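Local coordinates for YesW protein (Bacillus subtilis, PDB 2Z8S), which cleaves type I rhamnogalacturonan of plant cell-wall pectin by endo-type elimination, a reaction that requires calcium or manganese, and releases oligosaccharides, at residues 26-31 with 538-543; 176-181 with 266-271; 409-414 with 431-436. All coordinates share one frame; numbering follows the deposited sequence.

Interaction 1 of 3, residues 26-31 with 538-543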
loop_
_atom_site.group_PDB
_atom_site.type_symbol
_atom_site.label_atom_id
_atom_site.label_comp_id
_atom_site.label_asym_id
_atom_site.label_seq_id
_atom_site.Cartn_x
_atom_site.Cartn_y
_atom_site.Cartn_z
ATOM N N ARG A 26 -14.158 -7.150 -11.070
ATOM C CA ARG A 26 -14.332 -5.888 -10.391
ATOM C C ARG A 26 -15.755 -5.406 -10.596
ATOM O O ARG A 26 -16.331 -5.591 -11.669
ATOM C CB ARG A 26 -13.350 -4.847 -10.921
ATOM C CG ARG A 26 -11.893 -5.120 -10.597
ATOM C CD ARG A 26 -10.997 -4.571 -11.675
ATOM N NE ARG A 26 -9.596 -4.826 -11.382
ATOM C CZ ARG A 26 -8.608 -4.696 -12.264
ATOM N NH1 ARG A 26 -8.867 -4.323 -13.511
ATOM N NH2 ARG A 26 -7.354 -4.945 -11.901
ATOM N N PHE A 27 -16.327 -4.846 -9.534
ATOM C CA PHE A 27 -17.478 -3.969 -9.641
ATOM C C PHE A 27 -16.833 -2.599 -9.785
ATOM O O PHE A 27 -16.285 -2.047 -8.826
ATOM C CB PHE A 27 -18.333 -4.065 -8.378
ATOM C CG PHE A 27 -19.605 -3.255 -8.420
ATOM C CD1 PHE A 27 -20.329 -3.107 -9.601
ATOM C CD2 PHE A 27 -20.102 -2.675 -7.258
ATOM C CE1 PHE A 27 -21.506 -2.359 -9.630
ATOM C CE2 PHE A 27 -21.280 -1.946 -7.275
ATOM C CZ PHE A 27 -21.982 -1.777 -8.466
ATOM N N LEU A 28 -16.828 -2.087 -11.010
ATOM C CA LEU A 28 -16.137 -0.839 -11.292
ATOM C C LEU A 28 -16.921 0.333 -10.720
ATOM O O LEU A 28 -18.144 0.289 -10.643
ATOM C CB LEU A 28 -15.837 -0.686 -12.786
ATOM C CG LEU A 28 -14.947 -1.792 -13.385
ATOM C CD1 LEU A 28 -14.884 -1.739 -14.903
ATOM C CD2 LEU A 28 -13.539 -1.773 -12.803
ATOM N N GLY A 29 -16.190 1.355 -10.277
ATOM C CA GLY A 29 -16.773 2.524 -9.622
ATOM C C GLY A 29 -17.475 3.444 -10.590
ATOM O O GLY A 29 -18.116 4.423 -10.203
ATOM N N THR A 30 -17.334 3.103 -11.862
ATOM C CA THR A 30 -18.041 3.737 -12.961
ATOM C C THR A 30 -19.457 3.164 -13.088
ATOM O O THR A 30 -20.322 3.758 -13.755
ATOM C CB THR A 30 -17.297 3.451 -14.257
ATOM O OG1 THR A 30 -17.091 2.035 -14.368
ATOM C CG2 THR A 30 -15.931 4.151 -14.252
ATOM N N GLU A 31 -19.687 2.021 -12.436
ATOM C CA GLU A 31 -20.919 1.248 -12.606
ATOM C C GLU A 31 -21.930 1.496 -11.498
ATOM O O GLU A 31 -21.560 1.815 -10.374
ATOM C CB GLU A 31 -20.601 -0.243 -12.716
ATOM C CG GLU A 31 -19.675 -0.570 -13.870
ATOM C CD GLU A 31 -19.219 -2.012 -13.874
ATOM O OE1 GLU A 31 -18.765 -2.518 -12.819
ATOM O OE2 GLU A 31 -19.308 -2.640 -14.952
ATOM N N LEU A 538 -19.104 -5.161 -3.734
ATOM C CA LEU A 538 -18.529 -3.868 -3.416
ATOM C C LEU A 538 -17.654 -3.425 -4.564
ATOM O O LEU A 538 -17.000 -4.234 -5.219
ATOM C CB LEU A 538 -17.713 -3.917 -2.123
ATOM C CG LEU A 538 -18.437 -4.096 -0.785
ATOM C CD1 LEU A 538 -17.459 -4.565 0.255
ATOM C CD2 LEU A 538 -19.137 -2.823 -0.315
ATOM N N TYR A 539 -17.665 -2.127 -4.812
ATOM C CA TYR A 539 -16.793 -1.541 -5.796
ATOM C C TYR A 539 -15.369 -1.941 -5.492
ATOM O O TYR A 539 -14.959 -1.989 -4.324
ATOM C CB TYR A 539 -16.932 -0.027 -5.781
ATOM C CG TYR A 539 -18.302 0.424 -6.190
ATOM C CD1 TYR A 539 -18.659 0.463 -7.529
ATOM C CD2 TYR A 539 -19.252 0.798 -5.243
ATOM C CE1 TYR A 539 -19.912 0.868 -7.925
ATOM C CE2 TYR A 539 -20.525 1.214 -5.632
ATOM C CZ TYR A 539 -20.839 1.245 -6.977
ATOM O OH TYR A 539 -22.081 1.646 -7.392
ATOM N N THR A 540 -14.626 -2.251 -6.551
ATOM C CA THR A 540 -13.228 -2.614 -6.404
ATOM C C THR A 540 -12.584 -1.603 -5.477
ATOM O O THR A 540 -12.734 -0.380 -5.662
ATOM C CB THR A 540 -12.473 -2.696 -7.742
ATOM O OG1 THR A 540 -11.077 -2.823 -7.471
ATOM C CG2 THR A 540 -12.698 -1.447 -8.596
ATOM N N LEU A 541 -11.918 -2.130 -4.450
ATOM C CA LEU A 541 -11.285 -1.316 -3.422
ATOM C C LEU A 541 -10.325 -0.321 -4.033
ATOM O O LEU A 541 -10.078 0.723 -3.448
ATOM C CB LEU A 541 -10.583 -2.196 -2.383
ATOM C CG LEU A 541 -11.485 -3.084 -1.506
ATOM C CD1 LEU A 541 -10.682 -3.825 -0.452
ATOM C CD2 LEU A 541 -12.645 -2.306 -0.848
ATOM N N MET A 542 -9.810 -0.638 -5.223
ATOM C CA MET A 542 -8.918 0.258 -5.964
ATOM C C MET A 542 -9.640 1.487 -6.503
ATOM O O MET A 542 -9.006 2.345 -7.105
ATOM C CB MET A 542 -8.243 -0.465 -7.129
ATOM C CG MET A 542 -7.404 -1.647 -6.744
ATOM S SD MET A 542 -6.131 -1.295 -5.507
ATOM C CE MET A 542 -4.660 -1.190 -6.509
ATOM N N HIS A 543 -10.962 1.545 -6.329
ATOM C CA HIS A 543 -11.754 2.721 -6.690
ATOM C C HIS A 543 -12.238 3.416 -5.447
ATOM O O HIS A 543 -12.949 4.414 -5.533
ATOM C CB HIS A 543 -12.963 2.378 -7.574
ATOM C CG HIS A 543 -12.623 2.161 -9.017
ATOM N ND1 HIS A 543 -11.426 2.565 -9.573
ATOM C CD2 HIS A 543 -13.333 1.594 -10.021
ATOM C CE1 HIS A 543 -11.407 2.237 -10.854
ATOM N NE2 HIS A 543 -12.554 1.647 -11.151
HETATM O O HOH W 1 -8.971 -4.482 -8.389
HETATM O O HOH W 2 -15.389 -5.323 -6.941
#
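Phe27 and Tyr539 lie on one another as an offset stack, ring centroids 4.0 Å apart and planes at 16°, where a loop of the small N-terminal beta-sheet domain meets the beta-propeller domain. Phe27 reaches this position with CG anti to its backbone N (chi1 -176°), which swings the ring across one face of the tyrosine. The Tyr539 ring turns its edge to the type I turn of Leu28 to Glu31, and its OH donates to Glu31 O at 3.0 Å. Replacing Tyr539 by an alanine would probably leave Phe27 without the ring it stacks on and Glu31 O without its hydroxyl donor. Glu31 also braces the turn itself: OE1 accepts from Leu28 N at 2.7 Å, while OE2 forms a salt bridge with Arg10. Beside the rings the backbones are tied by Thr540 N donating to Phe27 O, 2.8 Å long and fairly straight (161° at the hydrogen). A water accepts from Phe27 N and donates to Leu538 O. Next along, the aliphatic part of Arg26 crosses Thr540, Arg26 CG lying 3.8 Å from Thr540 CB. The guanidinium continues past it to Leu507 O, and Thr540 OG1 bonds Asp506, a calcium ligand. A second water spans this pair, accepting from Arg26 NE at 3.1 Å and donating to Thr540 OG1 at 2.8 Å.

Interaction 2 of 3, residues 176-181 with 266-271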
loop_
_atom_site.group_PDB
_atom_site.type_symbol
_atom_site.label_atom_id
_atom_site.label_comp_id
_atom_site.label_asym_id
_atom_site.label_seq_id
_atom_site.Cartn_x
_atom_site.Cartn_y
_atom_site.Cartn_z
ATOM N N ALA A 176 14.671 -0.588 4.228
ATOM C CA ALA A 176 13.257 -0.266 4.393
ATOM C C ALA A 176 12.942 1.237 4.358
ATOM O O ALA A 176 11.892 1.649 3.869
ATOM C CB ALA A 176 12.741 -0.863 5.699
ATOM N N HIS A 177 13.851 2.046 4.896
ATOM C CA HIS A 177 13.539 3.442 5.153
ATOM C C HIS A 177 14.060 4.383 4.101
ATOM O O HIS A 177 13.703 5.562 4.086
ATOM C CB HIS A 177 14.022 3.826 6.538
ATOM C CG HIS A 177 13.394 3.004 7.606
ATOM N ND1 HIS A 177 12.068 3.138 7.954
ATOM C CD2 HIS A 177 13.886 1.991 8.358
ATOM C CE1 HIS A 177 11.780 2.269 8.907
ATOM N NE2 HIS A 177 12.863 1.556 9.165
ATOM N N TYR A 178 14.886 3.832 3.217
ATOM C CA TYR A 178 15.497 4.579 2.129
ATOM C C TYR A 178 14.551 4.803 0.941
ATOM O O TYR A 178 13.862 5.818 0.908
ATOM C CB TYR A 178 16.835 3.929 1.741
ATOM C CG TYR A 178 17.812 3.994 2.880
ATOM C CD1 TYR A 178 18.579 5.152 3.096
ATOM C CD2 TYR A 178 17.939 2.936 3.785
ATOM C CE1 TYR A 178 19.453 5.232 4.147
ATOM C CE2 TYR A 178 18.811 3.023 4.854
ATOM C CZ TYR A 178 19.555 4.175 5.025
ATOM O OH TYR A 178 20.433 4.287 6.057
ATOM N N THR A 179 14.512 3.869 -0.013
ATOM C CA THR A 179 13.632 3.979 -1.185
ATOM C C THR A 179 12.152 3.781 -0.859
ATOM O O THR A 179 11.717 2.700 -0.441
ATOM C CB THR A 179 14.034 2.990 -2.297
ATOM O OG1 THR A 179 15.370 3.266 -2.719
ATOM C CG2 THR A 179 13.098 3.086 -3.497
ATOM N N GLN A 180 11.382 4.845 -1.056
ATOM C CA GLN A 180 9.937 4.755 -0.993
ATOM C C GLN A 180 9.432 5.085 -2.379
ATOM O O GLN A 180 9.502 6.238 -2.828
ATOM C CB GLN A 180 9.359 5.716 0.053
ATOM C CG GLN A 180 10.032 5.690 1.433
ATOM C CD GLN A 180 10.360 4.274 1.941
ATOM O OE1 GLN A 180 11.300 4.090 2.729
ATOM N NE2 GLN A 180 9.599 3.274 1.479
ATOM N N PHE A 181 8.957 4.069 -3.086
ATOM C CA PHE A 181 8.543 4.299 -4.445
ATOM C C PHE A 181 7.038 4.490 -4.617
ATOM O O PHE A 181 6.217 3.754 -4.066
ATOM C CB PHE A 181 9.159 3.277 -5.402
ATOM C CG PHE A 181 8.762 1.869 -5.147
ATOM C CD1 PHE A 181 7.838 1.244 -5.976
ATOM C CD2 PHE A 181 9.350 1.141 -4.123
ATOM C CE1 PHE A 181 7.477 -0.080 -5.770
ATOM C CE2 PHE A 181 9.001 -0.179 -3.901
ATOM C CZ PHE A 181 8.059 -0.796 -4.723
ATOM N N ASP A 266 17.736 9.915 6.990
ATOM C CA ASP A 266 17.297 9.073 5.900
ATOM C C ASP A 266 16.015 8.316 6.213
ATOM O O ASP A 266 15.859 7.154 5.834
ATOM C CB ASP A 266 18.418 8.122 5.507
ATOM C CG ASP A 266 19.561 8.821 4.809
ATOM O OD1 ASP A 266 19.366 9.959 4.304
ATOM O OD2 ASP A 266 20.656 8.209 4.759
ATOM N N ARG A 267 15.097 9.001 6.886
ATOM C CA ARG A 267 13.814 8.434 7.271
ATOM C C ARG A 267 12.711 8.903 6.315
ATOM O O ARG A 267 11.958 9.837 6.588
ATOM C CB ARG A 267 13.494 8.798 8.720
ATOM C CG ARG A 267 14.406 8.140 9.735
ATOM C CD ARG A 267 14.106 6.673 9.844
ATOM N NE ARG A 267 15.072 5.986 10.692
ATOM C CZ ARG A 267 14.923 4.750 11.166
ATOM N NH1 ARG A 267 13.832 4.036 10.879
ATOM N NH2 ARG A 267 15.879 4.224 11.928
ATOM N N PHE A 268 12.619 8.226 5.186
ATOM C CA PHE A 268 11.731 8.658 4.138
ATOM C C PHE A 268 10.377 8.030 4.237
ATOM O O PHE A 268 10.231 6.907 4.706
ATOM C CB PHE A 268 12.347 8.377 2.776
ATOM C CG PHE A 268 13.694 9.005 2.600
ATOM C CD1 PHE A 268 13.807 10.346 2.281
ATOM C CD2 PHE A 268 14.852 8.260 2.792
ATOM C CE1 PHE A 268 15.045 10.927 2.126
ATOM C CE2 PHE A 268 16.093 8.834 2.640
ATOM C CZ PHE A 268 16.191 10.170 2.308
ATOM N N LEU A 269 9.382 8.803 3.839
ATOM C CA LEU A 269 8.054 8.294 3.630
ATOM C C LEU A 269 7.586 8.959 2.364
ATOM O O LEU A 269 8.120 9.987 1.954
ATOM C CB LEU A 269 7.124 8.634 4.794
ATOM C CG LEU A 269 7.402 8.051 6.177
ATOM C CD1 LEU A 269 6.407 8.595 7.186
ATOM C CD2 LEU A 269 7.348 6.537 6.151
ATOM N N ALA A 270 6.606 8.353 1.721
ATOM C CA ALA A 270 6.113 8.873 0.481
ATOM C C ALA A 270 4.652 8.547 0.414
ATOM O O ALA A 270 4.195 7.589 1.029
ATOM C CB ALA A 270 6.866 8.269 -0.682
ATOM N N GLY A 271 3.906 9.359 -0.308
ATOM C CA GLY A 271 2.495 9.112 -0.430
ATOM C C GLY A 271 1.929 9.628 -1.721
ATOM O O GLY A 271 2.595 10.342 -2.470
HETATM O O HOH W 3 11.171 5.530 6.826
#
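Phe268 O and His177 ND1 hold one water between them, which donates to Phe268 O at 2.7 Å and lies 2.8 Å from ND1, in the plane of the imidazole. That grip on the ring edge is matched by a contact on its face: Arg267 NH1 sits 3.1 Å above the plane, over the ring centre, with guanidinium and imidazole planes 46° apart. A bend at chi2 (-72°) turns the arginine back over the histidine, and Asn263 bonds its NH2. The backbones are joined by Phe268 N donating to His177 O, 3.1 Å at 154°, and the same carbonyl oxygen lies at the edge of the Phe268 ring. Tyr178 meets Asp266 obliquely, Tyr178 CE1 lying 3.4 Å from Asp266 CB, with OD2 near the plane of the tyrosine ring; OD1 pairs with Arg286. Farther along, Gln180 CB rests on Ala270 CB at 3.6 Å. His177 NE2 bonds the hydroxyl of Tyr558, a substrate-binding residue, and the imidazole also meets the calcium ligand His326. With a bound galacturonic acid about 5 Å, nearest atoms, from the His177 side chain, the arrangement probably forms part of the wall of the substrate site of this beta-propeller lyase.

Interaction 3 of 3, residues 409-414 with 431-436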
loop_
_atom_site.group_PDB
_atom_site.type_symbol
_atom_site.label_atom_id
_atom_site.label_comp_id
_atom_site.label_asym_id
_atom_site.label_seq_id
_atom_site.Cartn_x
_atom_site.Cartn_y
_atom_site.Cartn_z
ATOM N N ALA A 409 0.431 2.617 28.111
ATOM C CA ALA A 409 1.129 1.340 27.970
ATOM C C ALA A 409 2.332 1.258 28.898
ATOM O O ALA A 409 2.508 0.271 29.617
ATOM C CB ALA A 409 1.554 1.113 26.528
ATOM N N GLY A 410 3.157 2.297 28.880
ATOM C CA GLY A 410 4.353 2.314 29.702
ATOM C C GLY A 410 5.580 1.815 28.972
ATOM O O GLY A 410 6.699 2.097 29.399
ATOM N N LYS A 411 5.371 1.089 27.871
ATOM C CA LYS A 411 6.467 0.562 27.054
ATOM C C LYS A 411 6.321 0.836 25.553
ATOM O O LYS A 411 5.352 1.455 25.107
ATOM C CB LYS A 411 6.694 -0.935 27.335
ATOM C CG LYS A 411 5.425 -1.780 27.497
ATOM C CD LYS A 411 5.043 -2.541 26.215
ATOM C CE LYS A 411 5.827 -3.863 26.066
ATOM N NZ LYS A 411 5.624 -4.502 24.723
ATOM N N ASP A 412 7.319 0.395 24.790
ATOM C CA ASP A 412 7.284 0.442 23.342
ATOM C C ASP A 412 6.218 -0.522 22.864
ATOM O O ASP A 412 6.436 -1.736 22.851
ATOM C CB ASP A 412 8.649 0.034 22.767
ATOM C CG ASP A 412 8.707 0.104 21.226
ATOM O OD1 ASP A 412 7.724 0.538 20.571
ATOM O OD2 ASP A 412 9.763 -0.280 20.667
ATOM N N VAL A 413 5.057 0.016 22.499
ATOM C CA VAL A 413 4.027 -0.788 21.847
ATOM C C VAL A 413 4.288 -0.677 20.359
ATOM O O VAL A 413 3.996 0.335 19.733
ATOM C CB VAL A 413 2.571 -0.403 22.269
ATOM C CG1 VAL A 413 2.461 1.055 22.537
ATOM C CG2 VAL A 413 1.548 -0.832 21.214
ATOM N N GLY A 414 4.879 -1.732 19.817
ATOM C CA GLY A 414 5.466 -1.690 18.494
ATOM C C GLY A 414 4.569 -2.145 17.371
ATOM O O GLY A 414 4.975 -2.081 16.211
ATOM N N TRP A 431 -6.396 -3.429 18.255
ATOM C CA TRP A 431 -5.620 -4.213 19.214
ATOM C C TRP A 431 -4.137 -3.898 19.194
ATOM O O TRP A 431 -3.507 -3.812 18.129
ATOM C CB TRP A 431 -5.862 -5.721 19.076
ATOM C CG TRP A 431 -5.393 -6.357 17.805
ATOM C CD1 TRP A 431 -4.194 -6.967 17.596
ATOM C CD2 TRP A 431 -6.130 -6.485 16.582
ATOM N NE1 TRP A 431 -4.129 -7.460 16.317
ATOM C CE2 TRP A 431 -5.307 -7.184 15.670
ATOM C CE3 TRP A 431 -7.403 -6.068 16.162
ATOM C CZ2 TRP A 431 -5.716 -7.484 14.354
ATOM C CZ3 TRP A 431 -7.812 -6.365 14.844
ATOM C CH2 TRP A 431 -6.964 -7.066 13.964
ATOM N N ALA A 432 -3.609 -3.699 20.392
ATOM C CA ALA A 432 -2.198 -3.502 20.619
ATOM C C ALA A 432 -1.928 -3.837 22.073
ATOM O O ALA A 432 -2.788 -3.610 22.945
ATOM C CB ALA A 432 -1.824 -2.084 20.346
ATOM N N ASN A 433 -0.749 -4.397 22.325
ATOM C CA ASN A 433 -0.251 -4.558 23.680
ATOM C C ASN A 433 -1.088 -5.558 24.468
ATOM O O ASN A 433 -1.465 -5.300 25.618
ATOM C CB ASN A 433 -0.224 -3.189 24.374
ATOM C CG ASN A 433 0.750 -3.130 25.522
ATOM O OD1 ASN A 433 1.657 -3.965 25.648
ATOM N ND2 ASN A 433 0.575 -2.128 26.373
ATOM N N GLY A 434 -1.403 -6.682 23.821
ATOM C CA GLY A 434 -2.127 -7.799 24.450
ATOM C C GLY A 434 -3.600 -7.594 24.784
ATOM O O GLY A 434 -4.219 -8.450 25.432
ATOM N N SER A 435 -4.158 -6.465 24.350
ATOM C CA SER A 435 -5.575 -6.156 24.534
ATOM C C SER A 435 -6.212 -5.719 23.223
ATOM O O SER A 435 -5.623 -4.956 22.446
ATOM C CB SER A 435 -5.764 -5.055 25.578
ATOM O OG SER A 435 -5.424 -5.542 26.856
ATOM N N LEU A 436 -7.422 -6.220 23.005
ATOM C CA LEU A 436 -8.260 -5.875 21.878
ATOM C C LEU A 436 -9.336 -4.958 22.422
ATOM O O LEU A 436 -9.900 -5.236 23.478
ATOM C CB LEU A 436 -8.890 -7.155 21.340
ATOM C CG LEU A 436 -9.992 -7.098 20.296
ATOM C CD1 LEU A 436 -9.411 -6.643 18.976
ATOM C CD2 LEU A 436 -10.632 -8.459 20.152
HETATM O O HOH W 4 2.566 -2.469 28.546
#
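Ala409 opens the contact by setting its methyl beside the amide of Asn433: CB lies 3.4 Å from ND2. The Ala409 carbonyl is linked to the same nitrogen through a water, which donates to Ala409 O at 2.9 Å and accepts from Asn433 ND2 at 3.0 Å. Gly410 then takes the chain round at a positive phi (94°), where a side chain would be jammed against the preceding carbonyl oxygen. Lys411 folds back over the other branch of the amide. Its bends at chi2 and chi3 bring the methylene CD to 3.7 Å from Asn433 OD1, and the ammonium makes a weak bond to Asp412 O, NZ to O 3.4 Å. The Asn433 amide lies between the two residues, ND2 beside Ala409 and OD1 alongside Lys411; a chi1 of -157°, placing CG opposite the backbone N, carries it out to the loop. Val413, held by backbone bonding to His384, supplies the apolar part: CG2 lies 3.7 Å from Ala432 CB and 4.3 Å from Asn433 CB. Both Val413 and Ala432 also touch Val383 of strand 379-383, so this end faces the neighbouring propeller blade. The partner is a beta hairpin with a two-residue loop, a type I' turn with Asn433 and Gly434 at its corners, closed by Ala432 N bonding Ser435 O at 3.1 Å. No direct hydrogen bond crosses between the segments. The chemistry thus rests on van der Waals contact and one bridging water, which is consistent with a light association of the hairpin tip with the loop leading to the substrate-binding Arg415.

Along the chain, interaction 1 joins a segment near the start to one late in it and brackets the others; interaction 2 closes before interaction 3 opens. The centres lie about 29 Å (1 and 2), 35 Å (1 and 3) and 25 Å (2 and 3) apart, and nearest atoms stay at least about 11 Å apart. Interaction 1 fastens the N-terminal sheet domain to the propeller near a calcium site. Within the propeller, interaction 2 sets the loop before strand 182-184 against strand 268-273, and interaction 3 the loop after strand 403-407 against hairpin 429-437. One contact therefore unites domains; the other two lie between blades close to the bound sugar and probably help to form its surroundings.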